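Local structure of endo-1,3-beta-glucanase (Streptomyces sioyaensis, 3DGT) at residues E51-S56 against W80-I85; T88-Q93 against G235-L240; E147-L152 against G250-G255; K154-M159 against G176-C181; P203-F208 against Y215-A220. The protein hydrolyses internal 1,3-beta linkages of 1,3-beta-glucans, this chain being its family 16 catalytic domain. All blocks are in the same frame, centred on the assembly; numbering follows the deposited sequence.

Interaction 1: E51-S56 against W80-I85; sequences ESMTSS and WTSGRI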
# COMPACT_ATOMS: atom_id res chain seq x y z
N GLU A 51 -0.81 3.46 -16.62
CA GLU A 51 0.18 2.44 -16.89
C GLU A 51 -0.47 1.09 -17.12
O GLU A 51 -1.62 0.85 -16.70
CB GLU A 51 1.18 2.33 -15.73
CG GLU A 51 0.73 1.40 -14.58
CD GLU A 51 -0.47 1.91 -13.80
OE1 GLU A 51 -0.61 3.15 -13.66
OE2 GLU A 51 -1.25 1.06 -13.31
N SER A 52 0.28 0.19 -17.76
CA SER A 52 -0.03 -1.22 -17.75
C SER A 52 0.96 -1.89 -16.78
O SER A 52 2.16 -1.68 -16.88
CB SER A 52 0.11 -1.80 -19.16
OG SER A 52 -0.20 -3.18 -19.18
N MET A 53 0.44 -2.68 -15.85
CA MET A 53 1.29 -3.38 -14.88
C MET A 53 1.87 -4.62 -15.54
O MET A 53 1.21 -5.26 -16.37
CB MET A 53 0.50 -3.73 -13.60
CG MET A 53 0.00 -2.50 -12.84
SD MET A 53 1.42 -1.61 -12.19
CE MET A 53 0.66 -0.43 -11.08
N THR A 54 3.10 -4.96 -15.18
CA THR A 54 3.75 -6.14 -15.75
C THR A 54 4.49 -6.95 -14.71
O THR A 54 4.73 -6.47 -13.59
CB THR A 54 4.77 -5.81 -16.87
OG1 THR A 54 6.06 -5.56 -16.29
CG2 THR A 54 4.31 -4.63 -17.74
N SER A 55 4.85 -8.17 -15.11
CA SER A 55 5.64 -9.06 -14.28
C SER A 55 7.11 -9.09 -14.70
O SER A 55 7.87 -9.95 -14.26
CB SER A 55 5.02 -10.46 -14.30
OG SER A 55 5.13 -11.04 -15.58
N SER A 56 7.49 -8.14 -15.55
CA SER A 56 8.87 -8.00 -16.01
C SER A 56 9.78 -7.45 -14.93
O SER A 56 9.36 -6.59 -14.14
CB SER A 56 8.91 -7.04 -17.20
OG SER A 56 10.24 -6.77 -17.61
N TRP A 80 3.44 3.81 -20.55
CA TRP A 80 3.89 3.59 -19.18
C TRP A 80 3.63 2.17 -18.72
O TRP A 80 2.56 1.62 -18.97
CB TRP A 80 3.20 4.56 -18.21
CG TRP A 80 3.77 5.95 -18.23
CD1 TRP A 80 3.29 7.02 -18.92
CD2 TRP A 80 4.93 6.40 -17.52
NE1 TRP A 80 4.09 8.12 -18.69
CE2 TRP A 80 5.10 7.77 -17.84
CE3 TRP A 80 5.86 5.78 -16.67
CZ2 TRP A 80 6.15 8.53 -17.32
CZ3 TRP A 80 6.91 6.54 -16.15
CH2 TRP A 80 7.04 7.90 -16.47
N THR A 81 4.63 1.58 -18.06
CA THR A 81 4.47 0.32 -17.35
C THR A 81 4.92 0.49 -15.92
O THR A 81 5.70 1.39 -15.62
CB THR A 81 5.26 -0.85 -17.98
OG1 THR A 81 6.64 -0.47 -18.16
CG2 THR A 81 4.65 -1.27 -19.31
N SER A 82 4.41 -0.34 -15.01
CA SER A 82 4.91 -0.35 -13.65
C SER A 82 4.64 -1.72 -13.03
O SER A 82 4.34 -2.67 -13.74
CB SER A 82 4.25 0.76 -12.83
OG SER A 82 4.97 0.97 -11.63
N GLY A 83 4.76 -1.80 -11.70
CA GLY A 83 4.54 -3.06 -10.98
C GLY A 83 3.49 -2.92 -9.91
O GLY A 83 3.31 -1.84 -9.32
N ARG A 84 2.80 -4.03 -9.67
CA ARG A 84 1.75 -4.15 -8.65
C ARG A 84 1.70 -5.60 -8.22
O ARG A 84 1.27 -6.47 -8.98
CB ARG A 84 0.39 -3.73 -9.23
CG ARG A 84 -0.78 -3.80 -8.25
CD ARG A 84 -2.05 -3.30 -8.91
NE ARG A 84 -3.26 -3.61 -8.14
CZ ARG A 84 -4.22 -2.73 -7.84
NH1 ARG A 84 -4.13 -1.47 -8.23
NH2 ARG A 84 -5.28 -3.13 -7.13
N ILE A 85 2.20 -5.86 -7.01
CA ILE A 85 2.24 -7.23 -6.49
C ILE A 85 1.39 -7.35 -5.24
O ILE A 85 1.26 -6.38 -4.49
CB ILE A 85 3.68 -7.74 -6.26
CG1 ILE A 85 4.42 -6.92 -5.19
CG2 ILE A 85 4.43 -7.76 -7.59
CD1 ILE A 85 5.77 -7.54 -4.83
O HOH W 1 3.03 -6.27 -11.47
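S52 and M53 pair in parallel with T81 and S82, a pairing of just two residue pairs whose touching parts run 55° apart. S52 N donates to W80 O at 3.0 Å, and T54 N reaches S82 O at 3.0 Å, almost in line with that carbonyl. Between them S82 N reaches S52 O at 3.2 Å from above the carbonyl plane. M53 and S82 share one face of the pairing. The M53 chain bends at chi2 (-67°), which brings SD over the S82-G83 peptide, 3.3 Å from S82 C. Its CE then lies 3.8 Å from R84 CB. E51 adds its CG against S82 CB. T81, which shares the other face with S52, brings its CG2 to T54 CG2 at 3.7 Å. Past the C-terminal end of the pairing, water 1 joins the two chains, 2.7 Å from T54 O and 2.9 Å from R84 N. The polar tips turn elsewhere: E51 OE1 to M244 N, S82 OG to V242 O, T54 OG1 to N59, and R84 to D33 and Y38. Strand 80-87 is thus bordered by strand 52-53, with strands 68-74, 30-32 and 236-244 also packed around the contact.

Interaction 2: T88-Q93 against G235-L240; sequences TRTDFQ and GFFVIL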
# COMPACT_ATOMS: atom_id res chain seq x y z
N THR A 88 0.27 -13.67 -1.81
CA THR A 88 -0.52 -14.87 -2.06
C THR A 88 -1.48 -15.09 -0.90
O THR A 88 -2.63 -15.50 -1.11
CB THR A 88 0.38 -16.09 -2.23
OG1 THR A 88 1.31 -16.13 -1.15
CG2 THR A 88 1.17 -15.99 -3.52
N ARG A 89 -1.02 -14.80 0.32
CA ARG A 89 -1.84 -14.93 1.52
C ARG A 89 -2.90 -13.84 1.63
O ARG A 89 -2.66 -12.67 1.32
CB ARG A 89 -0.93 -14.93 2.74
CG ARG A 89 -0.11 -16.20 2.89
CD ARG A 89 0.84 -16.11 4.07
NE ARG A 89 0.11 -16.09 5.34
CZ ARG A 89 0.70 -15.99 6.53
NH1 ARG A 89 2.03 -15.90 6.62
NH2 ARG A 89 -0.04 -15.99 7.63
N THR A 90 -4.07 -14.25 2.11
CA THR A 90 -5.20 -13.36 2.32
C THR A 90 -5.70 -13.45 3.76
O THR A 90 -6.76 -12.91 4.07
CB THR A 90 -6.39 -13.71 1.41
OG1 THR A 90 -6.82 -15.06 1.66
CG2 THR A 90 -6.02 -13.58 -0.05
N ASP A 91 -4.94 -14.10 4.63
CA ASP A 91 -5.46 -14.52 5.94
C ASP A 91 -5.20 -13.56 7.09
O ASP A 91 -5.70 -13.79 8.19
CB ASP A 91 -4.93 -15.91 6.29
CG ASP A 91 -3.43 -15.95 6.33
OD1 ASP A 91 -2.82 -16.15 5.25
OD2 ASP A 91 -2.84 -15.80 7.43
N PHE A 92 -4.41 -12.51 6.86
CA PHE A 92 -3.95 -11.62 7.93
C PHE A 92 -5.10 -10.96 8.67
O PHE A 92 -5.85 -10.18 8.10
CB PHE A 92 -3.02 -10.54 7.36
CG PHE A 92 -1.86 -11.08 6.55
CD1 PHE A 92 -1.01 -12.04 7.08
CD2 PHE A 92 -1.62 -10.62 5.26
CE1 PHE A 92 0.07 -12.53 6.34
CE2 PHE A 92 -0.54 -11.10 4.51
CZ PHE A 92 0.29 -12.07 5.05
N GLN A 93 -5.22 -11.29 9.96
CA GLN A 93 -6.28 -10.82 10.85
C GLN A 93 -5.95 -11.29 12.25
O GLN A 93 -5.79 -12.50 12.47
CB GLN A 93 -7.64 -11.40 10.43
CG GLN A 93 -8.80 -10.98 11.34
CD GLN A 93 -10.10 -11.71 11.04
OE1 GLN A 93 -10.12 -12.68 10.30
NE2 GLN A 93 -11.18 -11.24 11.64
N GLY A 235 -9.74 -11.86 6.81
CA GLY A 235 -8.36 -11.56 6.48
C GLY A 235 -8.23 -10.42 5.49
O GLY A 235 -9.23 -9.93 4.92
N PHE A 236 -6.99 -9.98 5.31
CA PHE A 236 -6.61 -9.03 4.27
C PHE A 236 -5.41 -9.59 3.52
O PHE A 236 -4.63 -10.37 4.08
CB PHE A 236 -6.19 -7.69 4.88
CG PHE A 236 -7.33 -6.82 5.34
CD1 PHE A 236 -8.03 -7.11 6.51
CD2 PHE A 236 -7.68 -5.68 4.64
CE1 PHE A 236 -9.07 -6.29 6.95
CE2 PHE A 236 -8.71 -4.85 5.07
CZ PHE A 236 -9.41 -5.16 6.22
N PHE A 237 -5.26 -9.19 2.26
CA PHE A 237 -3.99 -9.33 1.56
C PHE A 237 -3.30 -7.97 1.47
O PHE A 237 -3.93 -6.92 1.67
CB PHE A 237 -4.15 -10.01 0.19
CG PHE A 237 -5.23 -9.42 -0.69
CD1 PHE A 237 -6.56 -9.83 -0.57
CD2 PHE A 237 -4.92 -8.49 -1.67
CE1 PHE A 237 -7.55 -9.29 -1.40
CE2 PHE A 237 -5.91 -7.95 -2.51
CZ PHE A 237 -7.23 -8.35 -2.37
N VAL A 238 -1.99 -8.00 1.21
CA VAL A 238 -1.14 -6.81 1.15
C VAL A 238 -0.76 -6.55 -0.30
O VAL A 238 -0.51 -7.49 -1.06
CB VAL A 238 0.14 -7.01 2.01
CG1 VAL A 238 1.14 -5.86 1.80
CG2 VAL A 238 -0.23 -7.16 3.49
N ILE A 239 -0.73 -5.27 -0.68
CA ILE A 239 -0.39 -4.85 -2.04
C ILE A 239 0.74 -3.82 -2.01
O ILE A 239 0.74 -2.93 -1.15
CB ILE A 239 -1.63 -4.26 -2.79
CG1 ILE A 239 -2.84 -5.20 -2.75
CG2 ILE A 239 -1.28 -3.90 -4.23
CD1 ILE A 239 -3.81 -4.91 -1.61
N LEU A 240 1.69 -3.95 -2.93
CA LEU A 240 2.72 -2.92 -3.19
C LEU A 240 2.63 -2.53 -4.67
O LEU A 240 2.57 -3.40 -5.53
CB LEU A 240 4.12 -3.48 -2.92
CG LEU A 240 4.49 -3.74 -1.46
CD1 LEU A 240 5.72 -4.63 -1.42
CD2 LEU A 240 4.75 -2.45 -0.72
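F92 meets V238 through ring atom CE2, 4.1 Å from V238 CG2, and the two side chains cross at about a right angle. F92 CG lies beside the backbone N, anti to the carbonyl carbon (chi1 -53°). From there the ring passes F236 O, with CD2 3.2 Å away. The backbone of F92 is used too. F236 N donates to F92 O at 3.0 Å, a bent bond of 135° at the hydrogen. G235 fits beside this bond because it has no side chain. Its CA is 3.3 Å from F92 O and also touches T90 O, and a CB would clash with T90 O. Further along, F237 has CG between the backbone N and the carbonyl carbon (chi1 50°). Its CB is 3.3 Å from R89 O, while its CD1 is 3.8 Å from the methyl T90 CG2. Within 88-93, R89 grips D91 side-on, NE to OD1 at 2.9 Å and NH2 to OD2 at 2.8 Å. Both carboxylate oxygens use syn lone pairs close to the guanidinium plane. F92 CE1 sits over the centre of one guanidinium face. An alanine here would probably leave V238 CG2 facing a gap and the R89 guanidinium without the ring on that face. Outside the segments, F92 also touches T87 and V273, F237 makes a cation-pi contact with R131, and R89 NH1 reaches V12 O. The chemistry implies that this loop is fixed to the start of strand 236-244 mainly by apolar and backbone contacts, while the R89-D91 salt bridge is internal to the loop and likely to stiffen it.

Interaction 3: E147-L152 against G250-G255; sequences ENVQGL and GAFGGG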
# COMPACT_ATOMS: atom_id res chain seq x y z
N GLU A 147 0.35 5.94 1.14
CA GLU A 147 0.19 6.43 -0.22
C GLU A 147 0.92 7.75 -0.32
O GLU A 147 1.09 8.46 0.67
CB GLU A 147 -1.27 6.66 -0.59
CG GLU A 147 -2.09 5.41 -0.75
CD GLU A 147 -3.50 5.74 -1.16
OE1 GLU A 147 -4.28 6.14 -0.29
OE2 GLU A 147 -3.81 5.63 -2.37
N ASN A 148 1.34 8.08 -1.53
CA ASN A 148 1.99 9.35 -1.81
C ASN A 148 1.75 9.72 -3.26
O ASN A 148 1.55 8.85 -4.11
CB ASN A 148 3.48 9.26 -1.52
CG ASN A 148 4.26 10.46 -2.04
OD1 ASN A 148 4.86 10.40 -3.11
ND2 ASN A 148 4.23 11.57 -1.28
N VAL A 149 1.79 11.02 -3.54
CA VAL A 149 1.76 11.49 -4.92
C VAL A 149 2.75 12.62 -5.13
O VAL A 149 3.11 13.32 -4.18
CB VAL A 149 0.34 11.94 -5.39
CG1 VAL A 149 -0.63 10.77 -5.43
CG2 VAL A 149 -0.21 13.08 -4.50
N GLN A 150 3.21 12.75 -6.38
CA GLN A 150 3.91 13.95 -6.84
C GLN A 150 5.29 14.17 -6.23
O GLN A 150 5.83 15.28 -6.30
CB GLN A 150 3.04 15.22 -6.64
CG GLN A 150 1.58 15.14 -7.11
CD GLN A 150 1.42 14.73 -8.56
OE1 GLN A 150 1.74 13.60 -8.94
NE2 GLN A 150 0.92 15.65 -9.39
N GLY A 151 5.87 13.12 -5.65
CA GLY A 151 7.15 13.23 -4.94
C GLY A 151 7.15 14.19 -3.78
O GLY A 151 8.21 14.69 -3.36
N LEU A 152 5.96 14.44 -3.22
CA LEU A 152 5.84 15.34 -2.07
C LEU A 152 6.32 14.67 -0.79
O LEU A 152 6.13 13.46 -0.61
CB LEU A 152 4.39 15.79 -1.90
CG LEU A 152 3.83 16.73 -2.97
CD1 LEU A 152 2.31 16.81 -2.91
CD2 LEU A 152 4.42 18.13 -2.82
N GLY A 250 -4.19 13.52 -9.73
CA GLY A 250 -5.06 14.52 -10.36
C GLY A 250 -5.51 15.62 -9.41
O GLY A 250 -5.79 16.74 -9.85
N ALA A 251 -5.59 15.30 -8.12
CA ALA A 251 -6.02 16.26 -7.11
C ALA A 251 -4.86 17.14 -6.63
O ALA A 251 -5.07 18.11 -5.90
CB ALA A 251 -6.66 15.54 -5.94
N PHE A 252 -3.64 16.79 -7.07
CA PHE A 252 -2.41 17.49 -6.70
C PHE A 252 -1.58 17.92 -7.91
O PHE A 252 -0.34 17.88 -7.88
CB PHE A 252 -1.58 16.65 -5.71
CG PHE A 252 -2.22 16.53 -4.36
CD1 PHE A 252 -3.26 15.63 -4.14
CD2 PHE A 252 -1.82 17.36 -3.31
CE1 PHE A 252 -3.88 15.53 -2.90
CE2 PHE A 252 -2.42 17.27 -2.07
CZ PHE A 252 -3.46 16.37 -1.86
N GLY A 253 -2.27 18.34 -8.97
CA GLY A 253 -1.60 18.92 -10.14
C GLY A 253 -1.58 18.07 -11.40
O GLY A 253 -1.20 18.56 -12.48
N GLY A 254 -1.99 16.82 -11.29
CA GLY A 254 -2.07 15.94 -12.45
C GLY A 254 -0.79 15.23 -12.81
O GLY A 254 0.20 15.28 -12.08
N GLY A 255 -0.80 14.58 -13.96
CA GLY A 255 0.32 13.77 -14.42
C GLY A 255 -0.12 12.36 -14.82
O GLY A 255 -1.22 11.94 -14.49
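The F252 ring is met obliquely by two aliphatic side chains, V149 through CG2, 4.0 Å from F252 CD1, and L152 through CD1, 4.2 Å from F252 CD2. Both cross it at about a right angle. W156 makes an edge-to-face contact with the same ring. The second flat group is the Q150 amide, whose plane is turned 70° from that ring. Both of its acceptors lie near the amide plane, at the NE2 edge. NE2 donates to G254 O at 2.8 Å and to F252 O at 3.0 Å. The two carbonyls receive it differently: NE2 is tilted only slightly from the G254 carbonyl plane, but stands 61° out of the F252 one. Q150 OE1 accepts from G118 N. The amide is therefore engaged at both ends. The bend at chi2 (-55°) turns CD of Q150 toward the glycine loop, and CG packs against F252 CB at 3.8 Å. Q150 and G151 are the central residues of a type I' turn from V149 to L152, closed by L152 N to V149 O at 3.2 Å. V149 also packs on F248 and P249. Opposite the turn, G253, G254 and G255 have backbone angles that call for glycine. E147, just before the turn, ends the E-x-D-x-x-E motif of family 16, so the contact probably lies beside the active site. The chemistry implies a neutral link in which one side-chain nitrogen ties down two backbone carbonyls of a glycine-rich loop, while F252 adds the apolar part.

Interaction 4: K154-M159 against G176-C181; sequences KTWATM and GNSTAC. Unlike the reference sequence in segment 176-181: S178 (reference Leu).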
# COMPACT_ATOMS: atom_id res chain seq x y z
N LYS A 154 5.38 13.77 2.08
CA LYS A 154 4.35 13.35 3.02
C LYS A 154 3.79 12.00 2.69
O LYS A 154 3.85 11.55 1.53
CB LYS A 154 3.23 14.39 3.18
CG LYS A 154 2.80 15.12 1.90
CD LYS A 154 1.65 16.08 2.23
CE LYS A 154 1.30 16.99 1.07
NZ LYS A 154 0.30 18.03 1.51
N THR A 155 3.30 11.33 3.73
CA THR A 155 2.63 10.06 3.60
C THR A 155 1.17 10.23 3.99
O THR A 155 0.84 10.97 4.93
CB THR A 155 3.32 8.96 4.45
OG1 THR A 155 2.52 7.77 4.39
CG2 THR A 155 3.52 9.40 5.90
N TRP A 156 0.29 9.57 3.24
CA TRP A 156 -1.13 9.49 3.56
C TRP A 156 -1.46 8.08 4.04
O TRP A 156 -1.00 7.09 3.45
CB TRP A 156 -1.97 9.76 2.30
CG TRP A 156 -2.11 11.20 1.83
CD1 TRP A 156 -3.19 12.01 2.01
CD2 TRP A 156 -1.17 11.95 1.04
NE1 TRP A 156 -2.98 13.23 1.39
CE2 TRP A 156 -1.75 13.22 0.79
CE3 TRP A 156 0.11 11.68 0.52
CZ2 TRP A 156 -1.10 14.21 0.05
CZ3 TRP A 156 0.76 12.68 -0.24
CH2 TRP A 156 0.15 13.93 -0.45
N ALA A 157 -2.26 8.00 5.10
CA ALA A 157 -2.78 6.71 5.59
C ALA A 157 -4.27 6.85 5.76
O ALA A 157 -4.75 7.86 6.26
CB ALA A 157 -2.14 6.34 6.91
N THR A 158 -5.01 5.83 5.34
CA THR A 158 -6.45 5.94 5.18
C THR A 158 -7.15 4.60 5.37
O THR A 158 -6.66 3.57 4.91
CB THR A 158 -6.80 6.44 3.76
OG1 THR A 158 -6.00 7.58 3.42
CG2 THR A 158 -8.26 6.83 3.67
N MET A 159 -8.32 4.63 6.01
CA MET A 159 -9.24 3.49 5.93
C MET A 159 -10.43 3.81 5.04
O MET A 159 -11.06 4.85 5.19
CB MET A 159 -9.74 3.05 7.31
CG MET A 159 -10.74 1.91 7.23
SD MET A 159 -11.09 1.25 8.86
CE MET A 159 -12.20 -0.09 8.46
N GLY A 176 -8.81 9.35 6.81
CA GLY A 176 -7.37 9.42 6.61
C GLY A 176 -6.71 10.74 6.96
O GLY A 176 -7.37 11.73 7.28
N ASN A 177 -5.38 10.73 6.89
CA ASN A 177 -4.57 11.88 7.25
C ASN A 177 -3.27 11.81 6.47
O ASN A 177 -2.93 10.77 5.91
CB ASN A 177 -4.28 11.83 8.76
CG ASN A 177 -3.74 13.15 9.32
OD1 ASN A 177 -3.16 13.15 10.42
ND2 ASN A 177 -3.94 14.25 8.62
N SER A 178 -2.55 12.92 6.42
CA SER A 178 -1.21 12.95 5.86
C SER A 178 -0.29 13.64 6.85
O SER A 178 -0.74 14.43 7.70
CB SER A 178 -1.21 13.70 4.52
OG SER A 178 -1.72 15.02 4.70
N THR A 179 1.00 13.32 6.76
CA THR A 179 2.02 13.98 7.57
C THR A 179 3.37 13.84 6.88
O THR A 179 3.58 12.90 6.12
CB THR A 179 2.05 13.37 9.01
OG1 THR A 179 2.72 14.27 9.90
CG2 THR A 179 2.72 12.01 9.03
N ALA A 180 4.27 14.78 7.14
CA ALA A 180 5.63 14.71 6.62
C ALA A 180 6.38 13.53 7.24
O ALA A 180 6.11 13.15 8.39
CB ALA A 180 6.38 16.01 6.90
N CYS A 181 7.31 12.94 6.50
CA CYS A 181 8.15 11.92 7.11
C CYS A 181 9.03 12.57 8.17
O CYS A 181 9.59 13.64 7.94
CB CYS A 181 8.99 11.19 6.08
SG CYS A 181 8.07 9.97 5.15
O HOH W 2 -2.07 16.61 2.25
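T155 N donates to T179 O at 2.9 Å, and T179 N returns a bond to T155 O at 3.0 Å. A157 and N177 form the next hydrogen-bonded pair in the same way. The strands run antiparallel at 168°, their axes 4.7 Å apart. W156 and S178 face each other as a non-hydrogen-bonded pair. S178 CB lies over the five-membered ring of W156, 3.6 Å from its centroid and only 7° off the ring normal, a CH-pi contact. S178 stands where the reference sequence has leucine. With OG between the backbone N and the carbonyl carbon (chi1 57°), its hydroxyl reaches water 2, which also binds K154. The water is 2.9 Å from S178 OG and 2.9 Å from K154 NZ. On the other face T155 and T179 lie next to each other, CG2 to CG2 at 4.2 Å, and T155 OG1 bonds to Y215 OH. G176 comes within 3.9 Å of T158, CA to CA, and a CB on G176 would clash with T158 OG1. The W156 ring also meets F248 edge-to-face. An alanine here would probably leave S178 CB without a ring to pack on and open a gap beside F248. Past the strand, C181 is fixed by its disulfide to C186. An antiparallel pair of this kind, bonded on to strand 142-144, belongs to the beta-sandwich (jelly-roll) fold of family 16.

Interaction 5: P203-F208 against Y215-A220; sequences PEAIRF and YQTVTA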
# COMPACT_ATOMS: atom_id res chain seq x y z
N PRO A 203 -13.86 0.71 21.95
CA PRO A 203 -14.01 0.24 20.57
C PRO A 203 -12.68 -0.22 19.97
O PRO A 203 -11.61 0.29 20.33
CB PRO A 203 -14.53 1.47 19.83
CG PRO A 203 -13.93 2.63 20.57
CD PRO A 203 -13.91 2.19 22.02
N GLU A 204 -12.76 -1.18 19.05
CA GLU A 204 -11.59 -1.64 18.31
C GLU A 204 -10.99 -0.47 17.56
O GLU A 204 -11.70 0.46 17.18
CB GLU A 204 -11.97 -2.78 17.36
CG GLU A 204 -12.30 -4.09 18.07
CD GLU A 204 -12.50 -5.25 17.11
OE1 GLU A 204 -12.79 -5.01 15.92
OE2 GLU A 204 -12.39 -6.42 17.55
N ALA A 205 -9.68 -0.52 17.35
CA ALA A 205 -8.99 0.60 16.71
C ALA A 205 -7.96 0.13 15.71
O ALA A 205 -7.38 -0.94 15.85
CB ALA A 205 -8.34 1.49 17.76
N ILE A 206 -7.75 0.97 14.71
CA ILE A 206 -6.67 0.79 13.75
C ILE A 206 -5.82 2.06 13.79
O ILE A 206 -6.35 3.18 13.71
CB ILE A 206 -7.23 0.47 12.34
CG1 ILE A 206 -7.83 -0.95 12.38
CG2 ILE A 206 -6.14 0.62 11.26
CD1 ILE A 206 -8.67 -1.34 11.15
N ARG A 207 -4.51 1.91 13.99
CA ARG A 207 -3.61 3.06 14.08
C ARG A 207 -2.55 2.99 13.01
O ARG A 207 -1.88 1.97 12.86
CB ARG A 207 -2.96 3.22 15.47
CG ARG A 207 -2.30 1.98 16.06
CD ARG A 207 -2.06 2.14 17.57
NE ARG A 207 -3.28 2.49 18.27
CZ ARG A 207 -3.99 1.67 19.04
NH1 ARG A 207 -3.60 0.42 19.27
NH2 ARG A 207 -5.11 2.10 19.59
N PHE A 208 -2.40 4.09 12.27
CA PHE A 208 -1.37 4.20 11.24
C PHE A 208 -0.24 5.09 11.73
O PHE A 208 -0.48 6.17 12.28
CB PHE A 208 -1.94 4.82 9.97
CG PHE A 208 -3.06 4.02 9.34
CD1 PHE A 208 -2.77 2.97 8.47
CD2 PHE A 208 -4.39 4.33 9.59
CE1 PHE A 208 -3.80 2.26 7.87
CE2 PHE A 208 -5.42 3.62 8.99
CZ PHE A 208 -5.13 2.58 8.13
N TYR A 215 -0.18 8.90 13.29
CA TYR A 215 -0.80 10.10 12.70
C TYR A 215 -2.27 9.97 12.34
O TYR A 215 -2.95 10.98 12.18
CB TYR A 215 0.02 10.70 11.55
CG TYR A 215 0.24 9.83 10.32
CD1 TYR A 215 1.17 8.80 10.33
CD2 TYR A 215 -0.42 10.11 9.12
CE1 TYR A 215 1.38 8.03 9.19
CE2 TYR A 215 -0.20 9.36 7.99
CZ TYR A 215 0.70 8.31 8.03
OH TYR A 215 0.94 7.54 6.90
N GLN A 216 -2.76 8.74 12.22
CA GLN A 216 -4.18 8.50 11.99
C GLN A 216 -4.65 7.32 12.81
O GLN A 216 -4.01 6.26 12.82
CB GLN A 216 -4.47 8.25 10.50
CG GLN A 216 -5.94 7.91 10.20
CD GLN A 216 -6.89 9.08 10.43
OE1 GLN A 216 -6.65 10.19 9.94
NE2 GLN A 216 -7.97 8.85 11.18
N THR A 217 -5.76 7.51 13.51
CA THR A 217 -6.43 6.43 14.22
C THR A 217 -7.88 6.37 13.74
O THR A 217 -8.53 7.40 13.53
CB THR A 217 -6.38 6.61 15.75
OG1 THR A 217 -5.05 6.93 16.16
CG2 THR A 217 -6.82 5.33 16.46
N VAL A 218 -8.36 5.14 13.57
CA VAL A 218 -9.75 4.89 13.20
C VAL A 218 -10.31 3.97 14.28
O VAL A 218 -9.66 3.02 14.68
CB VAL A 218 -9.85 4.22 11.80
CG1 VAL A 218 -11.31 4.05 11.37
CG2 VAL A 218 -9.08 5.03 10.75
N THR A 219 -11.50 4.28 14.78
CA THR A 219 -12.14 3.40 15.77
C THR A 219 -13.47 2.87 15.26
O THR A 219 -14.13 3.51 14.44
CB THR A 219 -12.35 4.10 17.13
OG1 THR A 219 -13.20 5.23 16.95
CG2 THR A 219 -11.02 4.55 17.72
N ALA A 220 -13.85 1.71 15.77
CA ALA A 220 -15.04 1.00 15.29
C ALA A 220 -16.31 1.81 15.44
O ALA A 220 -17.24 1.65 14.64
CB ALA A 220 -15.19 -0.32 16.02
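F208, V218 and Q216 bury the most area here, and all three project on one face of the strand pair. F208 and Q216 run alongside each other in the same direction, with F208 CD2 3.9 Å from Q216 CG. The ring and the amide planes are turned 62° from each other. Q216 CG is anti to the backbone N (chi1 176°), alongside the ring. Their backbones are joined by an almost straight bond, F208 N to Q216 O at 2.8 Å. V218 comes to the edge of the same ring, its CG2 4.3 Å from F208 CE2. Its own backbone partner is I206, and I206 N to V218 O measures 2.8 Å. V218 N gives a matching bond back to I206 O. Strands 205-210 and 213-219 form a beta hairpin, and Y215 and Q216 both face F208, a classic beta bulge. F208 O takes Y215 N at 2.9 Å and, weakly, Q216 N at 3.4 Å. The Y215 ring also lies near F208 O, with CD1 the closest of its atoms. On the opposite face A205 CB packs against T219 CG2 at 4.1 Å, while R207 sends its guanidinium to E196 and D198. At the far end P203, which follows a cis peptide bond, lies alongside T219. There E204 O accepts from A220 N at 2.9 Å, and the E204 carboxylate reaches W228 and R199.

How the interactions relate
Interactions 1 and 2 are joined through neighbouring strands 80-87 and 236-244, where I85 N is 2.9 Å from L240 O, a probable hydrogen bond. Interactions 3 and 4 also touch: E147 O lies 2.9 Å from W156 N, and F252 CZ packs 3.7 Å from W156 CZ2. Interaction 4 meets interaction 5 through T155 OG1 and Y215 OH, 3.0 Å apart; the centres of interactions 4 and 5 are about 13 Å apart. Interactions 1 and 5 are the most distant pair, with centres about 32 Å apart on opposite sides of the chain's centre. The magnesium site of D16, G66 and D269 lies away from all five. Through E147, interactions 3 and 4 probably border the substrate cleft.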